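Side-chain contacts in polyketide synthase associated protein 5 (PDB 1Q9J), which probably catalyses the transfer of mycocerosic acids from mycocerosic acid synthase onto phthiocerol and related alcohols, the last step in making dimycocerosate ester lipids: residues A244-E249 / V301-D306; I260-P265 / S305-T310; S236-V241 / Y379-Y384; L388-H393 / S408-V413. All coordinates share one frame; numbering follows the deposited sequence.

Contact 1: A244-E249 / V301-D306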
# COMPACT_ATOMS: atom_id res chain seq x y z
N ALA A 244 0.76 -19.76 -1.88
CA ALA A 244 0.58 -20.17 -0.49
C ALA A 244 -0.71 -19.56 0.08
O ALA A 244 -1.50 -20.24 0.74
CB ALA A 244 1.77 -19.75 0.35
N ILE A 245 -0.92 -18.27 -0.17
CA ILE A 245 -2.11 -17.59 0.31
C ILE A 245 -3.36 -18.21 -0.32
O ILE A 245 -4.30 -18.57 0.39
CB ILE A 245 -2.04 -16.09 -0.04
CG1 ILE A 245 -0.93 -15.45 0.77
CG2 ILE A 245 -3.37 -15.40 0.22
CD1 ILE A 245 -0.56 -14.09 0.30
N LEU A 246 -3.36 -18.35 -1.64
CA LEU A 246 -4.51 -18.90 -2.35
C LEU A 246 -4.83 -20.35 -1.97
O LEU A 246 -6.00 -20.73 -1.89
CB LEU A 246 -4.29 -18.79 -3.86
CG LEU A 246 -4.48 -17.38 -4.43
CD1 LEU A 246 -3.91 -17.30 -5.83
CD2 LEU A 246 -5.96 -17.02 -4.42
N LEU A 247 -3.80 -21.16 -1.73
CA LEU A 247 -4.03 -22.55 -1.33
C LEU A 247 -4.78 -22.55 -0.01
O LEU A 247 -5.90 -23.07 0.09
CB LEU A 247 -2.71 -23.29 -1.17
CG LEU A 247 -2.03 -23.60 -2.50
CD1 LEU A 247 -0.72 -24.30 -2.25
CD2 LEU A 247 -2.95 -24.45 -3.34
N THR A 248 -4.16 -21.94 1.00
CA THR A 248 -4.72 -21.84 2.33
C THR A 248 -6.17 -21.34 2.32
O THR A 248 -6.99 -21.83 3.08
CB THR A 248 -3.90 -20.88 3.21
OG1 THR A 248 -2.54 -21.34 3.28
CG2 THR A 248 -4.49 -20.81 4.61
N GLU A 249 -6.48 -20.37 1.46
CA GLU A 249 -7.83 -19.86 1.42
C GLU A 249 -8.82 -20.97 1.12
O GLU A 249 -9.91 -21.00 1.68
CB GLU A 249 -7.96 -18.77 0.35
CG GLU A 249 -7.53 -17.39 0.81
CD GLU A 249 -8.37 -16.87 1.97
OE1 GLU A 249 -9.62 -16.96 1.89
OE2 GLU A 249 -7.79 -16.35 2.94
N VAL A 301 3.92 -24.59 -7.52
CA VAL A 301 4.52 -24.04 -8.72
C VAL A 301 3.51 -23.94 -9.86
O VAL A 301 3.48 -22.96 -10.58
CB VAL A 301 5.71 -24.89 -9.17
CG1 VAL A 301 6.50 -24.14 -10.23
CG2 VAL A 301 6.58 -25.21 -7.98
N ASP A 302 2.67 -24.96 -10.02
CA ASP A 302 1.68 -24.93 -11.07
C ASP A 302 0.83 -23.67 -10.97
O ASP A 302 0.66 -22.95 -11.95
CB ASP A 302 0.77 -26.17 -11.00
CG ASP A 302 1.13 -27.22 -12.04
OD1 ASP A 302 2.26 -27.76 -11.98
OD2 ASP A 302 0.28 -27.52 -12.91
N LEU A 303 0.32 -23.41 -9.77
CA LEU A 303 -0.52 -22.23 -9.50
C LEU A 303 0.29 -20.94 -9.65
O LEU A 303 -0.10 -20.04 -10.38
CB LEU A 303 -1.09 -22.33 -8.08
CG LEU A 303 -2.11 -21.29 -7.64
CD1 LEU A 303 -3.35 -21.39 -8.50
CD2 LEU A 303 -2.45 -21.50 -6.18
N ALA A 304 1.42 -20.88 -8.96
CA ALA A 304 2.29 -19.72 -9.01
C ALA A 304 2.60 -19.29 -10.44
O ALA A 304 2.43 -18.12 -10.80
CB ALA A 304 3.58 -20.01 -8.27
N SER A 305 3.04 -20.24 -11.26
CA SER A 305 3.40 -19.97 -12.66
C SER A 305 2.23 -19.52 -13.52
O SER A 305 2.38 -18.64 -14.37
CB SER A 305 4.05 -21.20 -13.29
OG SER A 305 5.37 -21.37 -12.80
N ASP A 306 1.07 -20.12 -13.29
CA ASP A 306 -0.10 -19.75 -14.06
C ASP A 306 -0.47 -18.29 -13.79
O ASP A 306 -0.81 -17.54 -14.71
CB ASP A 306 -1.27 -20.67 -13.72
CG ASP A 306 -2.45 -20.45 -14.62
OD1 ASP A 306 -2.28 -20.44 -15.86
OD2 ASP A 306 -3.57 -20.27 -14.09

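Contact 2: I260-P265 / S305-T310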
# COMPACT_ATOMS: atom_id res chain seq x y z
N ILE A 260 -11.48 -19.31 -6.43
CA ILE A 260 -11.05 -18.25 -5.53
C ILE A 260 -10.56 -17.05 -6.33
O ILE A 260 -9.43 -17.05 -6.83
CB ILE A 260 -9.90 -18.71 -4.62
CG1 ILE A 260 -10.39 -19.80 -3.68
CG2 ILE A 260 -9.36 -17.51 -3.83
CD1 ILE A 260 -9.29 -20.40 -2.85
N PRO A 261 -11.40 -16.02 -6.45
CA PRO A 261 -11.05 -14.80 -7.19
C PRO A 261 -9.89 -14.07 -6.51
O PRO A 261 -9.96 -13.76 -5.32
CB PRO A 261 -12.35 -14.00 -7.17
CG PRO A 261 -13.01 -14.45 -5.90
CD PRO A 261 -12.76 -15.93 -5.90
N TYR A 262 -8.83 -13.80 -7.27
CA TYR A 262 -7.66 -13.13 -6.73
C TYR A 262 -7.41 -11.78 -7.41
O TYR A 262 -7.69 -11.61 -8.60
CB TYR A 262 -6.45 -14.05 -6.88
CG TYR A 262 -5.14 -13.50 -6.35
CD1 TYR A 262 -5.08 -12.81 -5.14
CD2 TYR A 262 -3.95 -13.72 -7.04
CE1 TYR A 262 -3.86 -12.35 -4.64
CE2 TYR A 262 -2.74 -13.27 -6.54
CZ TYR A 262 -2.69 -12.59 -5.35
OH TYR A 262 -1.47 -12.13 -4.89
N VAL A 263 -6.91 -10.82 -6.64
CA VAL A 263 -6.62 -9.50 -7.19
C VAL A 263 -5.41 -8.89 -6.50
O VAL A 263 -5.28 -8.95 -5.28
CB VAL A 263 -7.81 -8.53 -7.02
CG1 VAL A 263 -7.47 -7.20 -7.68
CG2 VAL A 263 -9.08 -9.11 -7.61
N TYR A 264 -4.52 -8.31 -7.29
CA TYR A 264 -3.34 -7.67 -6.73
C TYR A 264 -3.01 -6.42 -7.54
O TYR A 264 -3.48 -6.25 -8.68
CB TYR A 264 -2.14 -8.62 -6.67
CG TYR A 264 -1.78 -9.29 -7.98
CD1 TYR A 264 -0.54 -9.08 -8.57
CD2 TYR A 264 -2.69 -10.12 -8.62
CE1 TYR A 264 -0.22 -9.68 -9.78
CE2 TYR A 264 -2.37 -10.73 -9.82
CZ TYR A 264 -1.14 -10.51 -10.40
OH TYR A 264 -0.84 -11.10 -11.61
N PRO A 265 -2.20 -5.52 -6.97
CA PRO A 265 -1.81 -4.27 -7.62
C PRO A 265 -0.77 -4.39 -8.73
O PRO A 265 0.07 -5.29 -8.71
CB PRO A 265 -1.31 -3.44 -6.45
CG PRO A 265 -0.62 -4.48 -5.60
CD PRO A 265 -1.59 -5.63 -5.62
N SER A 305 3.04 -20.24 -11.26
CA SER A 305 3.40 -19.97 -12.66
C SER A 305 2.23 -19.52 -13.52
O SER A 305 2.38 -18.64 -14.37
CB SER A 305 4.05 -21.20 -13.29
OG SER A 305 5.37 -21.37 -12.80
N ASP A 306 1.07 -20.12 -13.29
CA ASP A 306 -0.10 -19.75 -14.06
C ASP A 306 -0.47 -18.29 -13.79
O ASP A 306 -0.81 -17.54 -14.71
CB ASP A 306 -1.27 -20.67 -13.72
CG ASP A 306 -2.45 -20.45 -14.62
OD1 ASP A 306 -2.28 -20.44 -15.86
OD2 ASP A 306 -3.57 -20.27 -14.09
N ILE A 307 -0.40 -17.89 -12.52
CA ILE A 307 -0.71 -16.52 -12.16
C ILE A 307 0.24 -15.59 -12.90
O ILE A 307 -0.19 -14.72 -13.67
CB ILE A 307 -0.55 -16.27 -10.64
CG1 ILE A 307 -1.44 -17.23 -9.85
CG2 ILE A 307 -0.93 -14.82 -10.30
CD1 ILE A 307 -1.37 -17.04 -8.35
N VAL A 308 1.54 -15.77 -12.66
CA VAL A 308 2.53 -14.93 -13.30
C VAL A 308 2.36 -14.85 -14.80
O VAL A 308 2.57 -13.80 -15.39
CB VAL A 308 3.95 -15.44 -13.10
CG1 VAL A 308 4.90 -14.55 -13.88
CG2 VAL A 308 4.31 -15.45 -11.64
N ALA A 309 1.99 -15.96 -15.42
CA ALA A 309 1.82 -15.96 -16.86
C ALA A 309 0.61 -15.13 -17.23
O ALA A 309 0.70 -14.27 -18.09
CB ALA A 309 1.67 -17.39 -17.37
N THR A 310 -0.51 -15.36 -16.56
CA THR A 310 -1.73 -14.60 -16.86
C THR A 310 -1.49 -13.07 -16.86
O THR A 310 -2.07 -12.35 -17.67
CB THR A 310 -2.87 -14.93 -15.87
OG1 THR A 310 -3.15 -16.34 -15.89
CG2 THR A 310 -4.13 -14.17 -16.26

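Contact 3: S236-V241 / Y379-Y384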
# COMPACT_ATOMS: atom_id res chain seq x y z
N SER A 236 9.27 -16.09 -8.13
CA SER A 236 9.70 -15.07 -7.17
C SER A 236 8.93 -15.25 -5.87
O SER A 236 7.86 -15.84 -5.85
CB SER A 236 9.38 -13.69 -7.72
OG SER A 236 7.98 -13.57 -7.91
N LEU A 237 9.49 -14.72 -4.78
CA LEU A 237 8.86 -14.81 -3.47
C LEU A 237 7.39 -14.45 -3.54
O LEU A 237 6.52 -15.21 -3.11
CB LEU A 237 9.55 -13.87 -2.48
CG LEU A 237 10.82 -14.40 -1.82
CD1 LEU A 237 11.54 -13.27 -1.08
CD2 LEU A 237 10.45 -15.53 -0.88
N ASN A 238 7.12 -13.27 -4.10
CA ASN A 238 5.76 -12.76 -4.25
C ASN A 238 4.87 -13.75 -4.98
O ASN A 238 3.73 -14.01 -4.57
CB ASN A 238 5.79 -11.44 -5.02
CG ASN A 238 6.86 -10.50 -4.49
OD1 ASN A 238 6.72 -9.93 -3.40
ND2 ASN A 238 7.94 -10.34 -5.25
N ALA A 239 5.39 -14.29 -6.07
CA ALA A 239 4.66 -15.25 -6.89
C ALA A 239 4.27 -16.46 -6.07
O ALA A 239 3.11 -16.90 -6.08
CB ALA A 239 5.49 -15.66 -8.07
N VAL A 240 5.24 -17.02 -5.35
CA VAL A 240 4.98 -18.18 -4.52
C VAL A 240 4.02 -17.80 -3.40
O VAL A 240 2.96 -18.41 -3.23
CB VAL A 240 6.27 -18.70 -3.88
CG1 VAL A 240 6.02 -20.06 -3.25
CG2 VAL A 240 7.36 -18.79 -4.91
N VAL A 241 4.41 -16.78 -2.63
CA VAL A 241 3.60 -16.29 -1.53
C VAL A 241 2.12 -16.25 -1.88
O VAL A 241 1.28 -16.63 -1.06
CB VAL A 241 4.03 -14.87 -1.08
CG1 VAL A 241 3.05 -14.33 -0.04
CG2 VAL A 241 5.44 -14.90 -0.48
N TYR A 379 -4.20 -9.18 2.27
CA TYR A 379 -2.94 -9.84 2.64
C TYR A 379 -1.80 -8.95 2.11
O TYR A 379 -2.02 -8.12 1.23
CB TYR A 379 -2.82 -11.23 2.01
CG TYR A 379 -3.67 -12.32 2.65
CD1 TYR A 379 -4.94 -12.62 2.17
CD2 TYR A 379 -3.18 -13.04 3.75
CE1 TYR A 379 -5.71 -13.61 2.76
CE2 TYR A 379 -3.95 -14.04 4.35
CZ TYR A 379 -5.21 -14.32 3.85
OH TYR A 379 -5.97 -15.32 4.42
N SER A 380 -0.60 -9.13 2.63
CA SER A 380 0.52 -8.32 2.19
C SER A 380 1.84 -8.95 2.61
O SER A 380 1.88 -9.69 3.59
CB SER A 380 0.38 -6.92 2.79
OG SER A 380 1.63 -6.43 3.28
N CYS A 381 2.92 -8.67 1.89
CA CYS A 381 4.19 -9.26 2.27
C CYS A 381 5.33 -8.32 1.96
O CYS A 381 5.16 -7.37 1.21
CB CYS A 381 4.40 -10.60 1.55
SG CYS A 381 4.40 -10.49 -0.25
N ALA A 382 6.50 -8.58 2.54
CA ALA A 382 7.69 -7.77 2.31
C ALA A 382 8.89 -8.43 2.98
O ALA A 382 8.76 -9.14 3.98
CB ALA A 382 7.49 -6.36 2.86
N VAL A 383 10.07 -8.20 2.41
CA VAL A 383 11.27 -8.78 2.96
C VAL A 383 12.07 -7.71 3.67
O VAL A 383 12.73 -6.87 3.05
CB VAL A 383 12.10 -9.44 1.87
CG1 VAL A 383 13.33 -10.10 2.46
CG2 VAL A 383 11.24 -10.45 1.14
N TYR A 384 11.99 -7.75 4.99
CA TYR A 384 12.67 -6.79 5.84
C TYR A 384 13.94 -7.45 6.35
O TYR A 384 13.90 -8.58 6.83
CB TYR A 384 11.78 -6.40 7.02
CG TYR A 384 12.31 -5.25 7.86
CD1 TYR A 384 11.96 -3.93 7.58
CD2 TYR A 384 13.23 -5.48 8.89
CE1 TYR A 384 12.51 -2.87 8.30
CE2 TYR A 384 13.79 -4.43 9.61
CZ TYR A 384 13.43 -3.13 9.31
OH TYR A 384 14.03 -2.09 9.98

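Contact 4: L388-H393 / S408-V413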
# COMPACT_ATOMS: atom_id res chain seq x y z
N LEU A 388 11.22 -12.46 5.29
CA LEU A 388 9.90 -12.30 4.72
C LEU A 388 8.91 -12.01 5.82
O LEU A 388 8.99 -12.59 6.90
CB LEU A 388 9.46 -13.57 3.99
CG LEU A 388 7.97 -13.58 3.62
CD1 LEU A 388 7.65 -12.40 2.73
CD2 LEU A 388 7.62 -14.88 2.93
N ILE A 389 7.98 -11.11 5.54
CA ILE A 389 6.96 -10.75 6.51
C ILE A 389 5.57 -10.85 5.89
O ILE A 389 5.25 -10.16 4.93
CB ILE A 389 7.16 -9.31 6.99
CG1 ILE A 389 8.55 -9.15 7.58
CG2 ILE A 389 6.11 -8.97 8.03
CD1 ILE A 389 8.86 -7.71 7.92
N ILE A 390 4.75 -11.72 6.47
CA ILE A 390 3.38 -11.91 6.01
C ILE A 390 2.49 -11.03 6.88
O ILE A 390 2.78 -10.81 8.05
CB ILE A 390 2.93 -13.36 6.19
CG1 ILE A 390 3.79 -14.30 5.35
CG2 ILE A 390 1.49 -13.51 5.77
CD1 ILE A 390 3.46 -15.76 5.60
N GLU A 391 1.40 -10.54 6.29
CA GLU A 391 0.45 -9.69 7.00
C GLU A 391 -0.98 -9.87 6.52
O GLU A 391 -1.24 -10.17 5.36
CB GLU A 391 0.82 -8.22 6.85
CG GLU A 391 2.07 -7.82 7.59
CD GLU A 391 2.21 -6.31 7.67
OE1 GLU A 391 3.24 -5.83 8.20
OE2 GLU A 391 1.30 -5.61 7.20
N HIS A 392 -1.91 -9.68 7.45
CA HIS A 392 -3.32 -9.79 7.14
C HIS A 392 -3.91 -8.55 7.83
O HIS A 392 -3.70 -8.32 9.02
CB HIS A 392 -3.88 -11.08 7.74
CG HIS A 392 -5.12 -11.57 7.06
ND1 HIS A 392 -5.94 -10.75 6.30
CD2 HIS A 392 -5.73 -12.78 7.09
CE1 HIS A 392 -7.00 -11.44 5.90
NE2 HIS A 392 -6.90 -12.67 6.37
N HIS A 393 -4.60 -7.75 7.02
CA HIS A 393 -5.20 -6.50 7.43
C HIS A 393 -6.70 -6.63 7.42
O HIS A 393 -7.23 -7.40 6.62
CB HIS A 393 -4.84 -5.38 6.47
CG HIS A 393 -3.38 -5.07 6.43
ND1 HIS A 393 -2.83 -4.01 7.11
CD2 HIS A 393 -2.35 -5.68 5.79
CE1 HIS A 393 -1.53 -3.97 6.89
NE2 HIS A 393 -1.21 -4.98 6.09
N SER A 408 3.54 -21.73 7.99
CA SER A 408 4.20 -23.03 7.94
C SER A 408 4.30 -23.57 6.51
O SER A 408 5.22 -24.33 6.19
CB SER A 408 3.45 -24.02 8.84
OG SER A 408 4.35 -24.96 9.44
N LEU A 409 3.37 -23.16 5.65
CA LEU A 409 3.37 -23.62 4.27
C LEU A 409 4.55 -23.07 3.47
O LEU A 409 5.03 -23.73 2.55
CB LEU A 409 2.06 -23.24 3.58
CG LEU A 409 1.78 -23.84 2.21
CD1 LEU A 409 1.98 -25.33 2.24
CD2 LEU A 409 0.35 -23.50 1.79
N LEU A 410 5.02 -21.88 3.82
CA LEU A 410 6.15 -21.29 3.12
C LEU A 410 7.47 -21.85 3.62
O LEU A 410 8.54 -21.56 3.08
CB LEU A 410 6.15 -19.76 3.27
CG LEU A 410 5.09 -18.95 2.51
CD1 LEU A 410 5.27 -17.48 2.83
CD2 LEU A 410 5.23 -19.19 1.01
N CYS A 411 7.40 -22.67 4.67
CA CYS A 411 8.59 -23.28 5.27
C CYS A 411 8.66 -24.76 4.94
O CYS A 411 9.69 -25.41 5.16
CB CYS A 411 8.56 -23.10 6.79
SG CYS A 411 8.32 -21.39 7.32
N THR A 412 7.56 -25.27 4.42
CA THR A 412 7.43 -26.67 4.05
C THR A 412 7.83 -26.90 2.59
O THR A 412 8.67 -27.75 2.29
CB THR A 412 5.98 -27.15 4.25
OG1 THR A 412 5.64 -27.08 5.64
CG2 THR A 412 5.80 -28.57 3.75
N VAL A 413 7.23 -26.13 1.69
CA VAL A 413 7.48 -26.25 0.26
C VAL A 413 8.95 -26.25 -0.16
O VAL A 413 9.36 -27.06 -0.99
CB VAL A 413 6.76 -25.12 -0.51
CG1 VAL A 413 6.87 -25.37 -2.01
CG2 VAL A 413 5.30 -25.06 -0.09

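Contact 1: A244-E249 / V301-D306
L303 meets L246 and L247 in a small apolar helix-helix contact, where helix 300-317 lies beside helix 237-253 over the six-stranded mixed sheet of a CoA-dependent acyltransferase-type fold. One methyl group does all the touching on the side of 301-306. CD2 of L303 lies 4.0 Å from CB of L246 and 4.1 Å from CD2 of L247, so it rests against the base of one leucine and the end of the other. L303 turns its CG anti to the backbone N (chi1 -174°), which carries the isobutyl group out across the space between the helices. L247 leaves its helix pointing neither at L303 nor away from it, and its CD2, the branch turned back from the extended chain, comes alongside L303, the two chains running past each other in opposite directions. The backbones stay well apart here: the closest pair of CA atoms, those of L246 and L303, is 8.8 Å apart. L246 meets L303 with its CB, while its branches pack on I260 and Y262 of strand 260-267. Acidic groups of the two segments find partners away from the leucines. E249 forms a salt bridge with R253 and is hydrogen-bonded to the hydroxyl of Y379, while D306 is bonded to Y290. On the flank of helix 237-253 where A244 and T248 face helix 399-412, the hydroxyl of T248 folds back on its own helix. There A244 O accepts hydrogen bonds from T248 N and, at 3.0 Å, from T248 OG1, the two donors arriving from opposite faces of the carbonyl plane.

Contact 2: I260-P265 / S305-T310
Two tyrosines of strand 260-267, Y262 and Y264, receive I307 of helix 300-317 in a helix-on-sheet contact of the six-stranded mixed sheet. Being two residues apart on the strand, both send their side chains to the face that the helix covers. I307 answers each with a different branch. Its CG2 methyl lies obliquely to the Y264 ring and comes 3.9 Å from Y264 OH, while its CD1 methyl, likewise oblique, reaches 4.4 Å from CE2 of Y262. With CD1 anti to CA (chi2 -179°), CD1 points on toward Y262 while CG2, the other branch at CB, is turned to Y264. Y264 carries its ring between its backbone N and carbonyl carbon (chi1 54°), and the phenol thereby brings its hydroxyl end to the helix. I307 also packs on L246 and on Y290 of strand 285-292. The side chain of Y264 is about 8 Å from that of R312, a residue probably important for recognising the acyl carrier protein domain of mycocerosic acid synthase. One turn beyond I307, T310 OG1 bonds to D306 O at 2.9 Å from above the carbonyl plane, and T310 N approaches the same oxygen from the opposite face.

Contact 3: S236-V241 / Y379-Y384
With chi1 at 60°, C381 places SG between its backbone N and carbonyl carbon, and the sulfur projects from strand 378-384 to the first turn of helix 237-253. The SG of C381 is flanked by two residues of the helix: OD1 of N238 lies 4.0 Å away and CG1 of V241 4.1 Å. Two residues farther along the strand, L237, whose CG stands anti to its carbonyl carbon (chi1 -83°), brings its CD1 to 3.6 Å from the CG2 methyl of V383, the side chains crossing at about a right angle. The partners thus pair in reverse order, L237 with V383 and V241 with C381, as expected for axes whose directions differ by 146° and that approach to 9.7 Å. The helix opens with S236 as its N-cap: S236 OG accepts a hydrogen bond from A239 N at 3.3 Å. N238 lies at the margin, where it also touches D346 and T348. L388 of the adjacent strand 387-393 extends the apolar patch by packing on C381 and V241, and L226 and M227 of helix 220-230 pack on L237, so the start of helix 237-253 has that helix as a neighbour on the sheet.

Contact 4: L388-H393 / S408-V413
Where helix 399-412 packs on strand 387-393, the last strand in the chain, L410 rests the end of its side chain against both L388 and I390. The CD1 methyl of L410 makes both contacts. It lies 3.5 Å from CD2 of L388 and 3.7 Å from CD1 of I390, so a single branch is shared by two strand residues whose side chains leave the same face. The geometry differs between them: L410 and L388 cross at about a right angle, whereas L410 and I390 reach toward each other tip to tip. An extended chain in L410 (chi2 179°) and in I390 (chi2 175°) gives each the length for that end-on meeting. The strand is next to the edge strand 213-216 in the six-stranded mixed sheet of this acyltransferase fold, and on the same face L226 of helix 220-230 packs on both L388 and L410. I390 also touches L403 and R407, earlier residues of helix 399-412. On the other side of the strand, E391 forms a salt bridge with R215. Around L410 the helix is tied by S408 O, which accepts hydrogen bonds from C411 N at 3.1 Å and from T412 OG1 at 2.8 Å, the two donors coming from opposite faces of its plane.

How the contacts relate
All four contacts join helices to one another or to the six-stranded mixed sheet, probably within one of the protein's two related domains. Helix 237-253 takes part in contacts 1 and 3, whose centres are about 12 Å apart, and helix 300-317 in contacts 1 and 2, with centres about 9 Å apart. Contacts 3 and 4, their centres about 8 Å apart, use the antiparallel neighbours 378-384 and 387-393. Contacts 2 and 4 are the most distant pair, with about 18 Å between centres and no touch. Along the chain, contact 3 spans contacts 1 and 2, and contact 4 follows, so segments far apart in sequence are brought together as helices packed beside one another and on a common sheet.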